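Local structure of ADP-ribose pyrophosphatase MutT (4KYX) at residues A[74-80]-A[92-98]; A[14-20]-A[44-49]; A[68-72]-A[97-101]. The protein probably hydrolyses a diphosphate bond in a nucleotide derivative such as ADP-ribose or 8-oxo-dGTP, as a magnesium-dependent hydrolase of the Nudix family. All coordinates share one frame; numbering follows the deposited sequence. Where two conformers were deposited one is given.

Contact 1. Residues A[74-80]-A[92-98]; sequences PQFIAVT and VSIFLKA
Phe76 and Ile94 meet on one face of an antiparallel hairpin, where the CG2 methyl of Ile94 comes up to CE2 of the Phe76 ring at 3.4 Å. With CG anti to the backbone N (chi1 -168°), the Phe76 ring reaches along the strand to Ile94, and the two side chains cross obliquely. Next to them Val79 and Ile94 run side by side in the same direction, and Val79 CG2 reaches Ile94 CD1 at 3.9 Å. Pro74 closes this apolar row, its CB resting against Leu96 CD2. Helix 55-67 covers this face through Phe55 and Ile60, and Tyr142 of the second subunit stacks on the Phe76 ring.

On the other face Thr80 OG1 sits at the edge of the Phe95 ring, near its plane and 3.8 Å from CE2, with the threonine CG2 also close to that carbon. Thr80 OG1 also lies 3.2 Å from Ser93 CB, but its hydrogen bond goes to Asp82. Pro132 of helix 131-137 packs on Thr80, Ser93 and Phe95.

Between Phe76 and Ala78 the register slips by one residue in a classic beta bulge. Phe95 O accepts Ile77 N at 2.9 Å and, weakly, Ala78 N at 3.4 Å, while Phe95 N returns a nearly straight bond (171°) to Ala78 O. The hairpin thus illustrates how a bulge is accommodated: one carbonyl takes a firm and a weak bond, and regular pairing continues on both sides. Separately, its apolar face packs on helix 55-67 and the second subunit.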
loop_
_atom_site.group_PDB
_atom_site.type_symbol
_atom_site.label_atom_id
_atom_site.label_comp_id
_atom_site.label_asym_id
_atom_site.label_seq_id
_atom_site.Cartn_x
_atom_site.Cartn_y
_atom_site.Cartn_z
ATOM N N PRO A 74 -0.459 -16.281 -2.718
ATOM C CA PRO A 74 -1.216 -15.088 -3.114
ATOM C C PRO A 74 -0.298 -14.134 -3.855
ATOM O O PRO A 74 0.903 -13.978 -3.475
ATOM C CB PRO A 74 -1.682 -14.504 -1.790
ATOM C CG PRO A 74 -0.795 -15.085 -0.767
ATOM C CD PRO A 74 -0.343 -16.402 -1.258
ATOM N N GLN A 75 -0.850 -13.537 -4.905
ATOM C CA GLN A 75 -0.175 -12.647 -5.810
ATOM C C GLN A 75 -0.625 -11.207 -5.638
ATOM O O GLN A 75 -1.797 -10.897 -5.622
ATOM C CB GLN A 75 -0.382 -13.055 -7.267
ATOM C CG GLN A 75 0.130 -14.435 -7.619
ATOM C CD GLN A 75 1.631 -14.587 -7.397
ATOM O OE1 GLN A 75 2.459 -13.829 -7.960
ATOM N NE2 GLN A 75 2.010 -15.564 -6.555
ATOM N N PHE A 76 0.327 -10.312 -5.521
ATOM C CA PHE A 76 0.033 -8.864 -5.337
ATOM C C PHE A 76 -0.612 -8.304 -6.590
ATOM O O PHE A 76 -0.105 -8.504 -7.696
ATOM C CB PHE A 76 1.358 -8.197 -4.991
ATOM C CG PHE A 76 1.256 -6.805 -4.508
ATOM C CD1 PHE A 76 1.099 -5.767 -5.395
ATOM C CD2 PHE A 76 1.411 -6.524 -3.189
ATOM C CE1 PHE A 76 1.047 -4.445 -4.951
ATOM C CE2 PHE A 76 1.371 -5.230 -2.736
ATOM C CZ PHE A 76 1.171 -4.186 -3.612
ATOM N N ILE A 77 -1.767 -7.648 -6.481
ATOM C CA ILE A 77 -2.525 -7.143 -7.636
ATOM C C ILE A 77 -2.596 -5.610 -7.696
ATOM O O ILE A 77 -2.534 -5.023 -8.755
ATOM C CB ILE A 77 -3.994 -7.649 -7.627
ATOM C CG1 ILE A 77 -4.078 -9.174 -7.813
ATOM C CG2 ILE A 77 -4.850 -6.940 -8.682
ATOM C CD1 ILE A 77 -3.512 -9.722 -9.110
ATOM N N ALA A 78 -2.802 -4.977 -6.549
ATOM C CA ALA A 78 -3.170 -3.565 -6.586
ATOM C C ALA A 78 -3.103 -2.869 -5.244
ATOM O O ALA A 78 -3.078 -3.501 -4.204
ATOM C CB ALA A 78 -4.546 -3.416 -7.178
ATOM N N VAL A 79 -2.973 -1.546 -5.295
ATOM C CA VAL A 79 -3.081 -0.692 -4.111
ATOM C C VAL A 79 -4.133 0.346 -4.377
ATOM O O VAL A 79 -4.181 0.966 -5.456
ATOM C CB VAL A 79 -1.779 0.103 -3.801
ATOM C CG1 VAL A 79 -1.952 0.899 -2.507
ATOM C CG2 VAL A 79 -0.581 -0.840 -3.692
ATOM N N THR A 80 -4.956 0.581 -3.363
ATOM C CA THR A 80 -5.926 1.661 -3.395
ATOM C C THR A 80 -5.744 2.493 -2.176
ATOM O O THR A 80 -5.301 1.995 -1.162
ATOM C CB THR A 80 -7.388 1.169 -3.435
ATOM O OG1 THR A 80 -7.627 0.357 -2.291
ATOM C CG2 THR A 80 -7.669 0.336 -4.656
ATOM N N VAL A 92 -5.351 2.423 3.274
ATOM C CA VAL A 92 -4.631 2.002 2.108
ATOM C C VAL A 92 -4.882 0.512 2.009
ATOM O O VAL A 92 -4.516 -0.249 2.918
ATOM C CB VAL A 92 -3.139 2.374 2.209
ATOM C CG1 VAL A 92 -2.325 1.710 1.124
ATOM C CG2 VAL A 92 -2.977 3.901 2.123
ATOM N N SER A 93 -5.554 0.075 0.940
ATOM C CA SER A 93 -5.824 -1.346 0.763
ATOM C C SER A 93 -4.805 -1.983 -0.175
ATOM O O SER A 93 -4.531 -1.469 -1.255
ATOM C CB SER A 93 -7.206 -1.580 0.201
ATOM O OG SER A 93 -8.210 -1.083 1.099
ATOM N N ILE A 94 -4.295 -3.126 0.215
ATOM C CA ILE A 94 -3.444 -3.940 -0.621
ATOM C C ILE A 94 -4.240 -5.137 -1.047
ATOM O O ILE A 94 -4.735 -5.885 -0.201
ATOM C CB ILE A 94 -2.253 -4.457 0.186
ATOM C CG1 ILE A 94 -1.544 -3.284 0.845
ATOM C CG2 ILE A 94 -1.339 -5.306 -0.684
ATOM C CD1 ILE A 94 -0.911 -2.335 -0.081
ATOM N N PHE A 95 -4.407 -5.300 -2.350
ATOM C CA PHE A 95 -5.130 -6.459 -2.861
ATOM C C PHE A 95 -4.201 -7.510 -3.375
ATOM O O PHE A 95 -3.219 -7.210 -4.066
ATOM C CB PHE A 95 -6.064 -6.076 -3.986
ATOM C CG PHE A 95 -7.279 -5.348 -3.506
ATOM C CD1 PHE A 95 -8.370 -6.033 -3.057
ATOM C CD2 PHE A 95 -7.306 -3.937 -3.498
ATOM C CE1 PHE A 95 -9.527 -5.355 -2.616
ATOM C CE2 PHE A 95 -8.456 -3.276 -3.057
ATOM C CZ PHE A 95 -9.552 -3.996 -2.614
ATOM N N LEU A 96 -4.587 -8.758 -3.076
ATOM C CA LEU A 96 -3.917 -9.910 -3.588
ATOM C C LEU A 96 -4.909 -10.905 -4.161
ATOM O O LEU A 96 -6.072 -10.806 -3.883
ATOM C CB LEU A 96 -3.095 -10.592 -2.518
ATOM C CG LEU A 96 -2.012 -9.773 -1.872
ATOM C CD1 LEU A 96 -2.534 -9.109 -0.605
ATOM C CD2 LEU A 96 -0.866 -10.695 -1.586
ATOM N N LYS A 97 -4.458 -11.726 -5.073
ATOM C CA LYS A 97 -5.285 -12.787 -5.565
ATOM C C LYS A 97 -4.704 -14.171 -5.326
ATOM O O LYS A 97 -3.492 -14.368 -5.349
ATOM C CB LYS A 97 -5.665 -12.599 -7.011
ATOM C CG LYS A 97 -4.579 -12.685 -8.014
ATOM C CD LYS A 97 -5.143 -13.166 -9.364
ATOM C CE LYS A 97 -3.940 -13.474 -10.277
ATOM N NZ LYS A 97 -3.538 -12.324 -11.124
ATOM N N ALA A 98 -5.602 -15.133 -5.109
ATOM C CA ALA A 98 -5.161 -16.498 -4.952
ATOM C C ALA A 98 -6.272 -17.460 -5.289
ATOM O O ALA A 98 -7.464 -17.150 -5.110
ATOM C CB ALA A 98 -4.699 -16.742 -3.537
#

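Contact 2. Residues A[14-20]-A[44-49]; sequences RIGIGIL and PAGGHL
Ile17 and Gly47 form the tight centre of this antiparallel pairing. Ile17 N donates to Gly47 O at 2.7 Å, and Gly47 N answers to Ile17 O at 3.0 Å through a more bent bond. Beside them two glycines, Gly18 and Gly46, bring their CA atoms to within 4.4 Å, and Gly46 CA sits only 3.0 Å from Ile17 O. Gly46 has a positive phi of 147°, a conformation readily open to glycine, and it leaves the backbones in direct contact. The apolar side chains line up along one side: Ile15 CG2 lies 4.0 Å from Leu49 CB, the two side chains running parallel, and Ile19 CD1 reaches over to Gly46 CA.

At the Arg14 end the contact becomes polar and more open. The Arg14 guanidinium lies flat on the His48 ring, the planes 20° apart, with Arg14 NH2 offset toward the rim and 3.5 Å from His48 CD2. A water takes a hydrogen bond from that same NH2 and donates to both Ile15 O and Leu49 O, so it fastens the arginine to both backbones. His48 NE2 is held from outside by the hydroxyl of Tyr91.

Gly47 occupies the first glycine of the Nudix box consensus, whose helix, 55-67, lies against Ile17 and Ile19; Glu66 from it accepts a hydrogen bond from Gly46 N. The strand 14-22 is flanked by 45-48 on one edge and by 89-99 on the other, while helix 131-137 touches Leu20 and Pro44.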
loop_
_atom_site.group_PDB
_atom_site.type_symbol
_atom_site.label_atom_id
_atom_site.label_comp_id
_atom_site.label_asym_id
_atom_site.label_seq_id
_atom_site.Cartn_x
_atom_site.Cartn_y
_atom_site.Cartn_z
ATOM N N ARG A 14 -4.654 3.608 7.814
ATOM C CA ARG A 14 -4.457 2.213 8.180
ATOM C C ARG A 14 -4.236 1.324 6.985
ATOM O O ARG A 14 -4.675 1.632 5.920
ATOM C CB ARG A 14 -5.687 1.758 8.945
ATOM C CG ARG A 14 -5.967 2.551 10.211
ATOM C CD ARG A 14 -5.225 2.022 11.446
ATOM N NE ARG A 14 -4.893 0.583 11.430
ATOM C CZ ARG A 14 -5.532 -0.405 12.051
ATOM N NH1 ARG A 14 -6.654 -0.213 12.759
ATOM N NH2 ARG A 14 -5.038 -1.633 11.939
ATOM N N ILE A 15 -3.638 0.152 7.171
ATOM C CA ILE A 15 -3.386 -0.698 6.067
ATOM C C ILE A 15 -4.324 -1.907 6.143
ATOM O O ILE A 15 -4.356 -2.626 7.131
ATOM C CB ILE A 15 -1.937 -1.183 6.030
ATOM C CG1 ILE A 15 -0.987 0.016 5.863
ATOM C CG2 ILE A 15 -1.805 -2.230 4.941
ATOM C CD1 ILE A 15 0.334 -0.066 6.593
ATOM N N GLY A 16 -5.033 -2.118 5.053
ATOM C CA GLY A 16 -5.993 -3.199 4.907
ATOM C C GLY A 16 -5.455 -4.151 3.854
ATOM O O GLY A 16 -4.802 -3.751 2.890
ATOM N N ILE A 17 -5.771 -5.426 3.983
ATOM C CA ILE A 17 -5.428 -6.412 2.993
ATOM C C ILE A 17 -6.766 -6.907 2.418
ATOM O O ILE A 17 -7.634 -7.358 3.182
ATOM C CB ILE A 17 -4.635 -7.585 3.654
ATOM C CG1 ILE A 17 -3.262 -7.179 4.214
ATOM C CG2 ILE A 17 -4.598 -8.802 2.740
ATOM C CD1 ILE A 17 -2.360 -6.392 3.335
ATOM N N GLY A 18 -6.926 -6.905 1.098
ATOM C CA GLY A 18 -8.063 -7.592 0.496
ATOM C C GLY A 18 -7.598 -8.741 -0.354
ATOM O O GLY A 18 -6.620 -8.664 -1.068
ATOM N N ILE A 19 -8.346 -9.833 -0.292
ATOM C CA ILE A 19 -8.041 -11.000 -1.095
ATOM C C ILE A 19 -9.128 -11.374 -2.103
ATOM O O ILE A 19 -10.284 -11.600 -1.729
ATOM C CB ILE A 19 -7.798 -12.212 -0.205
ATOM C CG1 ILE A 19 -6.790 -11.810 0.896
ATOM C CG2 ILE A 19 -7.241 -13.336 -1.075
ATOM C CD1 ILE A 19 -7.427 -11.383 2.213
ATOM N N LEU A 20 -8.773 -11.386 -3.379
ATOM C CA LEU A 20 -9.627 -11.966 -4.389
ATOM C C LEU A 20 -9.347 -13.474 -4.417
ATOM O O LEU A 20 -8.378 -13.929 -4.979
ATOM C CB LEU A 20 -9.428 -11.366 -5.756
ATOM C CG LEU A 20 -9.370 -9.844 -5.845
ATOM C CD1 LEU A 20 -9.389 -9.398 -7.310
ATOM C CD2 LEU A 20 -10.569 -9.285 -5.109
ATOM N N PRO A 44 -14.624 -8.349 -0.634
ATOM C CA PRO A 44 -13.869 -9.593 -0.604
ATOM C C PRO A 44 -13.446 -9.971 0.823
ATOM O O PRO A 44 -13.621 -9.181 1.760
ATOM C CB PRO A 44 -12.676 -9.259 -1.485
ATOM C CG PRO A 44 -12.498 -7.783 -1.299
ATOM C CD PRO A 44 -13.805 -7.168 -0.981
ATOM N N ALA A 45 -12.816 -11.131 0.981
ATOM C CA ALA A 45 -12.125 -11.453 2.207
ATOM C C ALA A 45 -11.040 -10.407 2.491
ATOM O O ALA A 45 -10.505 -9.761 1.536
ATOM C CB ALA A 45 -11.539 -12.840 2.100
ATOM N N GLY A 46 -10.759 -10.215 3.775
ATOM C CA GLY A 46 -9.656 -9.349 4.181
ATOM C C GLY A 46 -9.907 -8.628 5.467
ATOM O O GLY A 46 -10.879 -8.874 6.134
ATOM N N GLY A 47 -8.970 -7.781 5.840
ATOM C CA GLY A 47 -9.048 -7.078 7.067
ATOM C C GLY A 47 -7.694 -6.440 7.287
ATOM O O GLY A 47 -6.949 -6.207 6.322
ATOM N N HIS A 48 -7.369 -6.199 8.541
ATOM C CA HIS A 48 -6.236 -5.332 8.846
ATOM C C HIS A 48 -4.919 -6.092 8.827
ATOM O O HIS A 48 -4.829 -7.208 9.352
ATOM C CB HIS A 48 -6.416 -4.790 10.241
ATOM C CG HIS A 48 -7.438 -3.723 10.331
ATOM N ND1 HIS A 48 -8.474 -3.772 11.233
ATOM C CD2 HIS A 48 -7.579 -2.555 9.658
ATOM C CE1 HIS A 48 -9.235 -2.700 11.099
ATOM N NE2 HIS A 48 -8.715 -1.942 10.154
ATOM N N LEU A 49 -3.881 -5.489 8.252
ATOM C CA LEU A 49 -2.526 -6.037 8.386
ATOM C C LEU A 49 -2.118 -5.945 9.862
ATOM O O LEU A 49 -2.275 -4.899 10.488
ATOM C CB LEU A 49 -1.537 -5.221 7.523
ATOM C CG LEU A 49 -0.092 -5.741 7.515
ATOM C CD1 LEU A 49 0.048 -7.114 6.877
ATOM C CD2 LEU A 49 0.745 -4.752 6.755
HETATM O O HOH W 1 -3.486 -2.503 9.750
#

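Contact 3. Residues A[68-72]-A[97-101]; sequences NLIIE and KAHCL
Ile71 and Cys100 bring their backbones together in a single bridge, CA to CA 4.2 Å, where the loop after helix 55-67 crosses the end of strand 89-99 with the two chain directions 115° apart. Leu101 N gives the firm bond, reaching Ile70 O at 2.9 Å, whereas Glu72 N to His99 O is weak at 3.5 Å. A water donates to Glu72 O and accepts from His99 N, adding a second, indirect link at that end.

The buried side is carried by Ile71. Its CB lies 3.7 Å from Ala98 CB by its place on the backbone. CG1 sits between the backbone N and the carbonyl carbon (chi1 52°), and with chi2 extended this brings CD1 to the same methyl, also at 3.7 Å, while CG2 turns to Cys100. Leu69 CB approaches Cys100 CB more distantly, at 4.2 Å. Ile60 and Val63 of helix 55-67, together with Ile19 and Ile21 of strand 14-22, enclose Ile71, and Trp119 packs on both Leu69 and Cys100.

Toward solvent the character changes. Leu101 crosses the extended Glu72 side chain at about a right angle, its two methyls spread over the carboxylate, Leu101 CD1 near Glu72 OE1 and Leu101 CD2 3.7 Å from Glu72 CD. The contact is therefore an example of division of labour: one short backbone bond, backed by a weak one, joins the chains at the crossing; apolar carbons of Leu69, Ile71, Ala98 and Cys100 pack the inner side; and on the outer side a water links the two backbones while the Glu72 carboxylate lies against Leu101.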
loop_
_atom_site.group_PDB
_atom_site.type_symbol
_atom_site.label_atom_id
_atom_site.label_comp_id
_atom_site.label_asym_id
_atom_site.label_seq_id
_atom_site.Cartn_x
_atom_site.Cartn_y
_atom_site.Cartn_z
ATOM N N ASN A 68 -12.881 -20.372 6.051
ATOM C CA ASN A 68 -12.368 -21.756 6.169
ATOM C C ASN A 68 -11.582 -22.249 4.948
ATOM O O ASN A 68 -11.240 -23.422 4.874
ATOM C CB ASN A 68 -13.550 -22.714 6.446
ATOM C CG ASN A 68 -13.172 -23.982 7.162
ATOM O OD1 ASN A 68 -12.382 -23.973 8.065
ATOM N ND2 ASN A 68 -13.796 -25.101 6.776
ATOM N N LEU A 69 -11.274 -21.360 4.013
ATOM C CA LEU A 69 -10.618 -21.725 2.787
ATOM C C LEU A 69 -9.117 -21.549 2.940
ATOM O O LEU A 69 -8.649 -20.641 3.629
ATOM C CB LEU A 69 -11.080 -20.864 1.617
ATOM C CG LEU A 69 -12.545 -20.990 1.242
ATOM C CD1 LEU A 69 -13.029 -19.982 0.217
ATOM C CD2 LEU A 69 -12.789 -22.419 0.779
ATOM N N ILE A 70 -8.392 -22.443 2.283
ATOM C CA ILE A 70 -6.939 -22.433 2.276
ATOM C C ILE A 70 -6.518 -21.939 0.914
ATOM O O ILE A 70 -6.809 -22.584 -0.116
ATOM C CB ILE A 70 -6.375 -23.877 2.542
ATOM C CG1 ILE A 70 -6.674 -24.282 3.968
ATOM C CG2 ILE A 70 -4.900 -23.871 2.256
ATOM C CD1 ILE A 70 -6.285 -25.735 4.304
ATOM N N ILE A 71 -5.824 -20.794 0.892
ATOM C CA ILE A 71 -5.285 -20.295 -0.360
ATOM C C ILE A 71 -3.823 -20.483 -0.368
ATOM O O ILE A 71 -3.191 -20.569 0.718
ATOM C CB ILE A 71 -5.610 -18.803 -0.646
ATOM C CG1 ILE A 71 -5.225 -17.936 0.537
ATOM C CG2 ILE A 71 -7.088 -18.631 -1.020
ATOM C CD1 ILE A 71 -4.899 -16.528 0.132
ATOM N N GLU A 72 -3.275 -20.578 -1.581
ATOM C CA GLU A 72 -1.845 -20.687 -1.755
ATOM C C GLU A 72 -1.290 -19.552 -2.631
ATOM O O GLU A 72 -1.996 -19.043 -3.505
ATOM C CB GLU A 72 -1.456 -22.057 -2.343
ATOM C CG GLU A 72 -1.974 -22.290 -3.753
ATOM C CD GLU A 72 -1.491 -23.579 -4.425
ATOM O OE1 GLU A 72 -0.921 -24.538 -3.754
ATOM O OE2 GLU A 72 -1.740 -23.640 -5.664
ATOM N N LYS A 97 -4.458 -11.726 -5.073
ATOM C CA LYS A 97 -5.285 -12.787 -5.565
ATOM C C LYS A 97 -4.704 -14.171 -5.326
ATOM O O LYS A 97 -3.492 -14.368 -5.349
ATOM C CB LYS A 97 -5.665 -12.599 -7.011
ATOM C CG LYS A 97 -4.579 -12.685 -8.014
ATOM C CD LYS A 97 -5.143 -13.166 -9.364
ATOM C CE LYS A 97 -3.940 -13.474 -10.277
ATOM N NZ LYS A 97 -3.538 -12.324 -11.124
ATOM N N ALA A 98 -5.602 -15.133 -5.109
ATOM C CA ALA A 98 -5.161 -16.498 -4.952
ATOM C C ALA A 98 -6.272 -17.460 -5.289
ATOM O O ALA A 98 -7.464 -17.150 -5.110
ATOM C CB ALA A 98 -4.699 -16.742 -3.537
ATOM N N HIS A 99 -5.878 -18.629 -5.773
ATOM C CA HIS A 99 -6.820 -19.744 -5.878
ATOM C C HIS A 99 -6.886 -20.484 -4.561
ATOM O O HIS A 99 -5.860 -20.665 -3.891
ATOM C CB HIS A 99 -6.442 -20.684 -7.011
ATOM C CG HIS A 99 -6.996 -20.258 -8.324
ATOM N ND1 HIS A 99 -8.183 -20.748 -8.824
ATOM C CD2 HIS A 99 -6.575 -19.313 -9.196
ATOM C CE1 HIS A 99 -8.435 -20.165 -9.984
ATOM N NE2 HIS A 99 -7.477 -19.283 -10.225
ATOM N N CYS A 100 -8.097 -20.837 -4.153
ATOM C CA CYS A 100 -8.267 -21.737 -3.015
ATOM C C CYS A 100 -8.151 -23.217 -3.416
ATOM O O CYS A 100 -8.471 -23.608 -4.529
ATOM C CB CYS A 100 -9.540 -21.453 -2.245
ATOM S SG CYS A 100 -11.034 -21.915 -3.116
ATOM N N LEU A 101 -7.727 -24.016 -2.455
ATOM C CA LEU A 101 -7.437 -25.437 -2.629
ATOM C C LEU A 101 -8.568 -26.354 -2.160
ATOM O O LEU A 101 -8.539 -27.563 -2.401
ATOM C CB LEU A 101 -6.156 -25.748 -1.860
ATOM C CG LEU A 101 -4.914 -25.028 -2.378
ATOM C CD1 LEU A 101 -3.678 -25.483 -1.611
ATOM C CD2 LEU A 101 -4.728 -25.271 -3.879
HETATM O O HOH W 2 -3.298 -19.239 -6.366
#

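How the contacts relate
Contacts 1 and 2 lie in the main sheet of the Nudix fold, ordered 45-48, 14-22, 89-99, 75-84; contact 3 joins the loop after helix 55-67 to the end of strand 89-99. Contact 2 comes first along the chain, and contact 3 opens before contact 1, both ending on strand 89-99 and sharing Lys97 and Ala98. The centres of contacts 1 and 2 are about 8 Å apart, linked by probable backbone hydrogen bonds from Ile94 to Gly16 and Gly18; both touch the second subunit. The centre of contact 3 lies about 14 Å from both others, tied to contact 2 through Leu20 and Ala98. Contacts 2 and 3 flank helix 55-67 in sequence, consistent with holding it against the sheet.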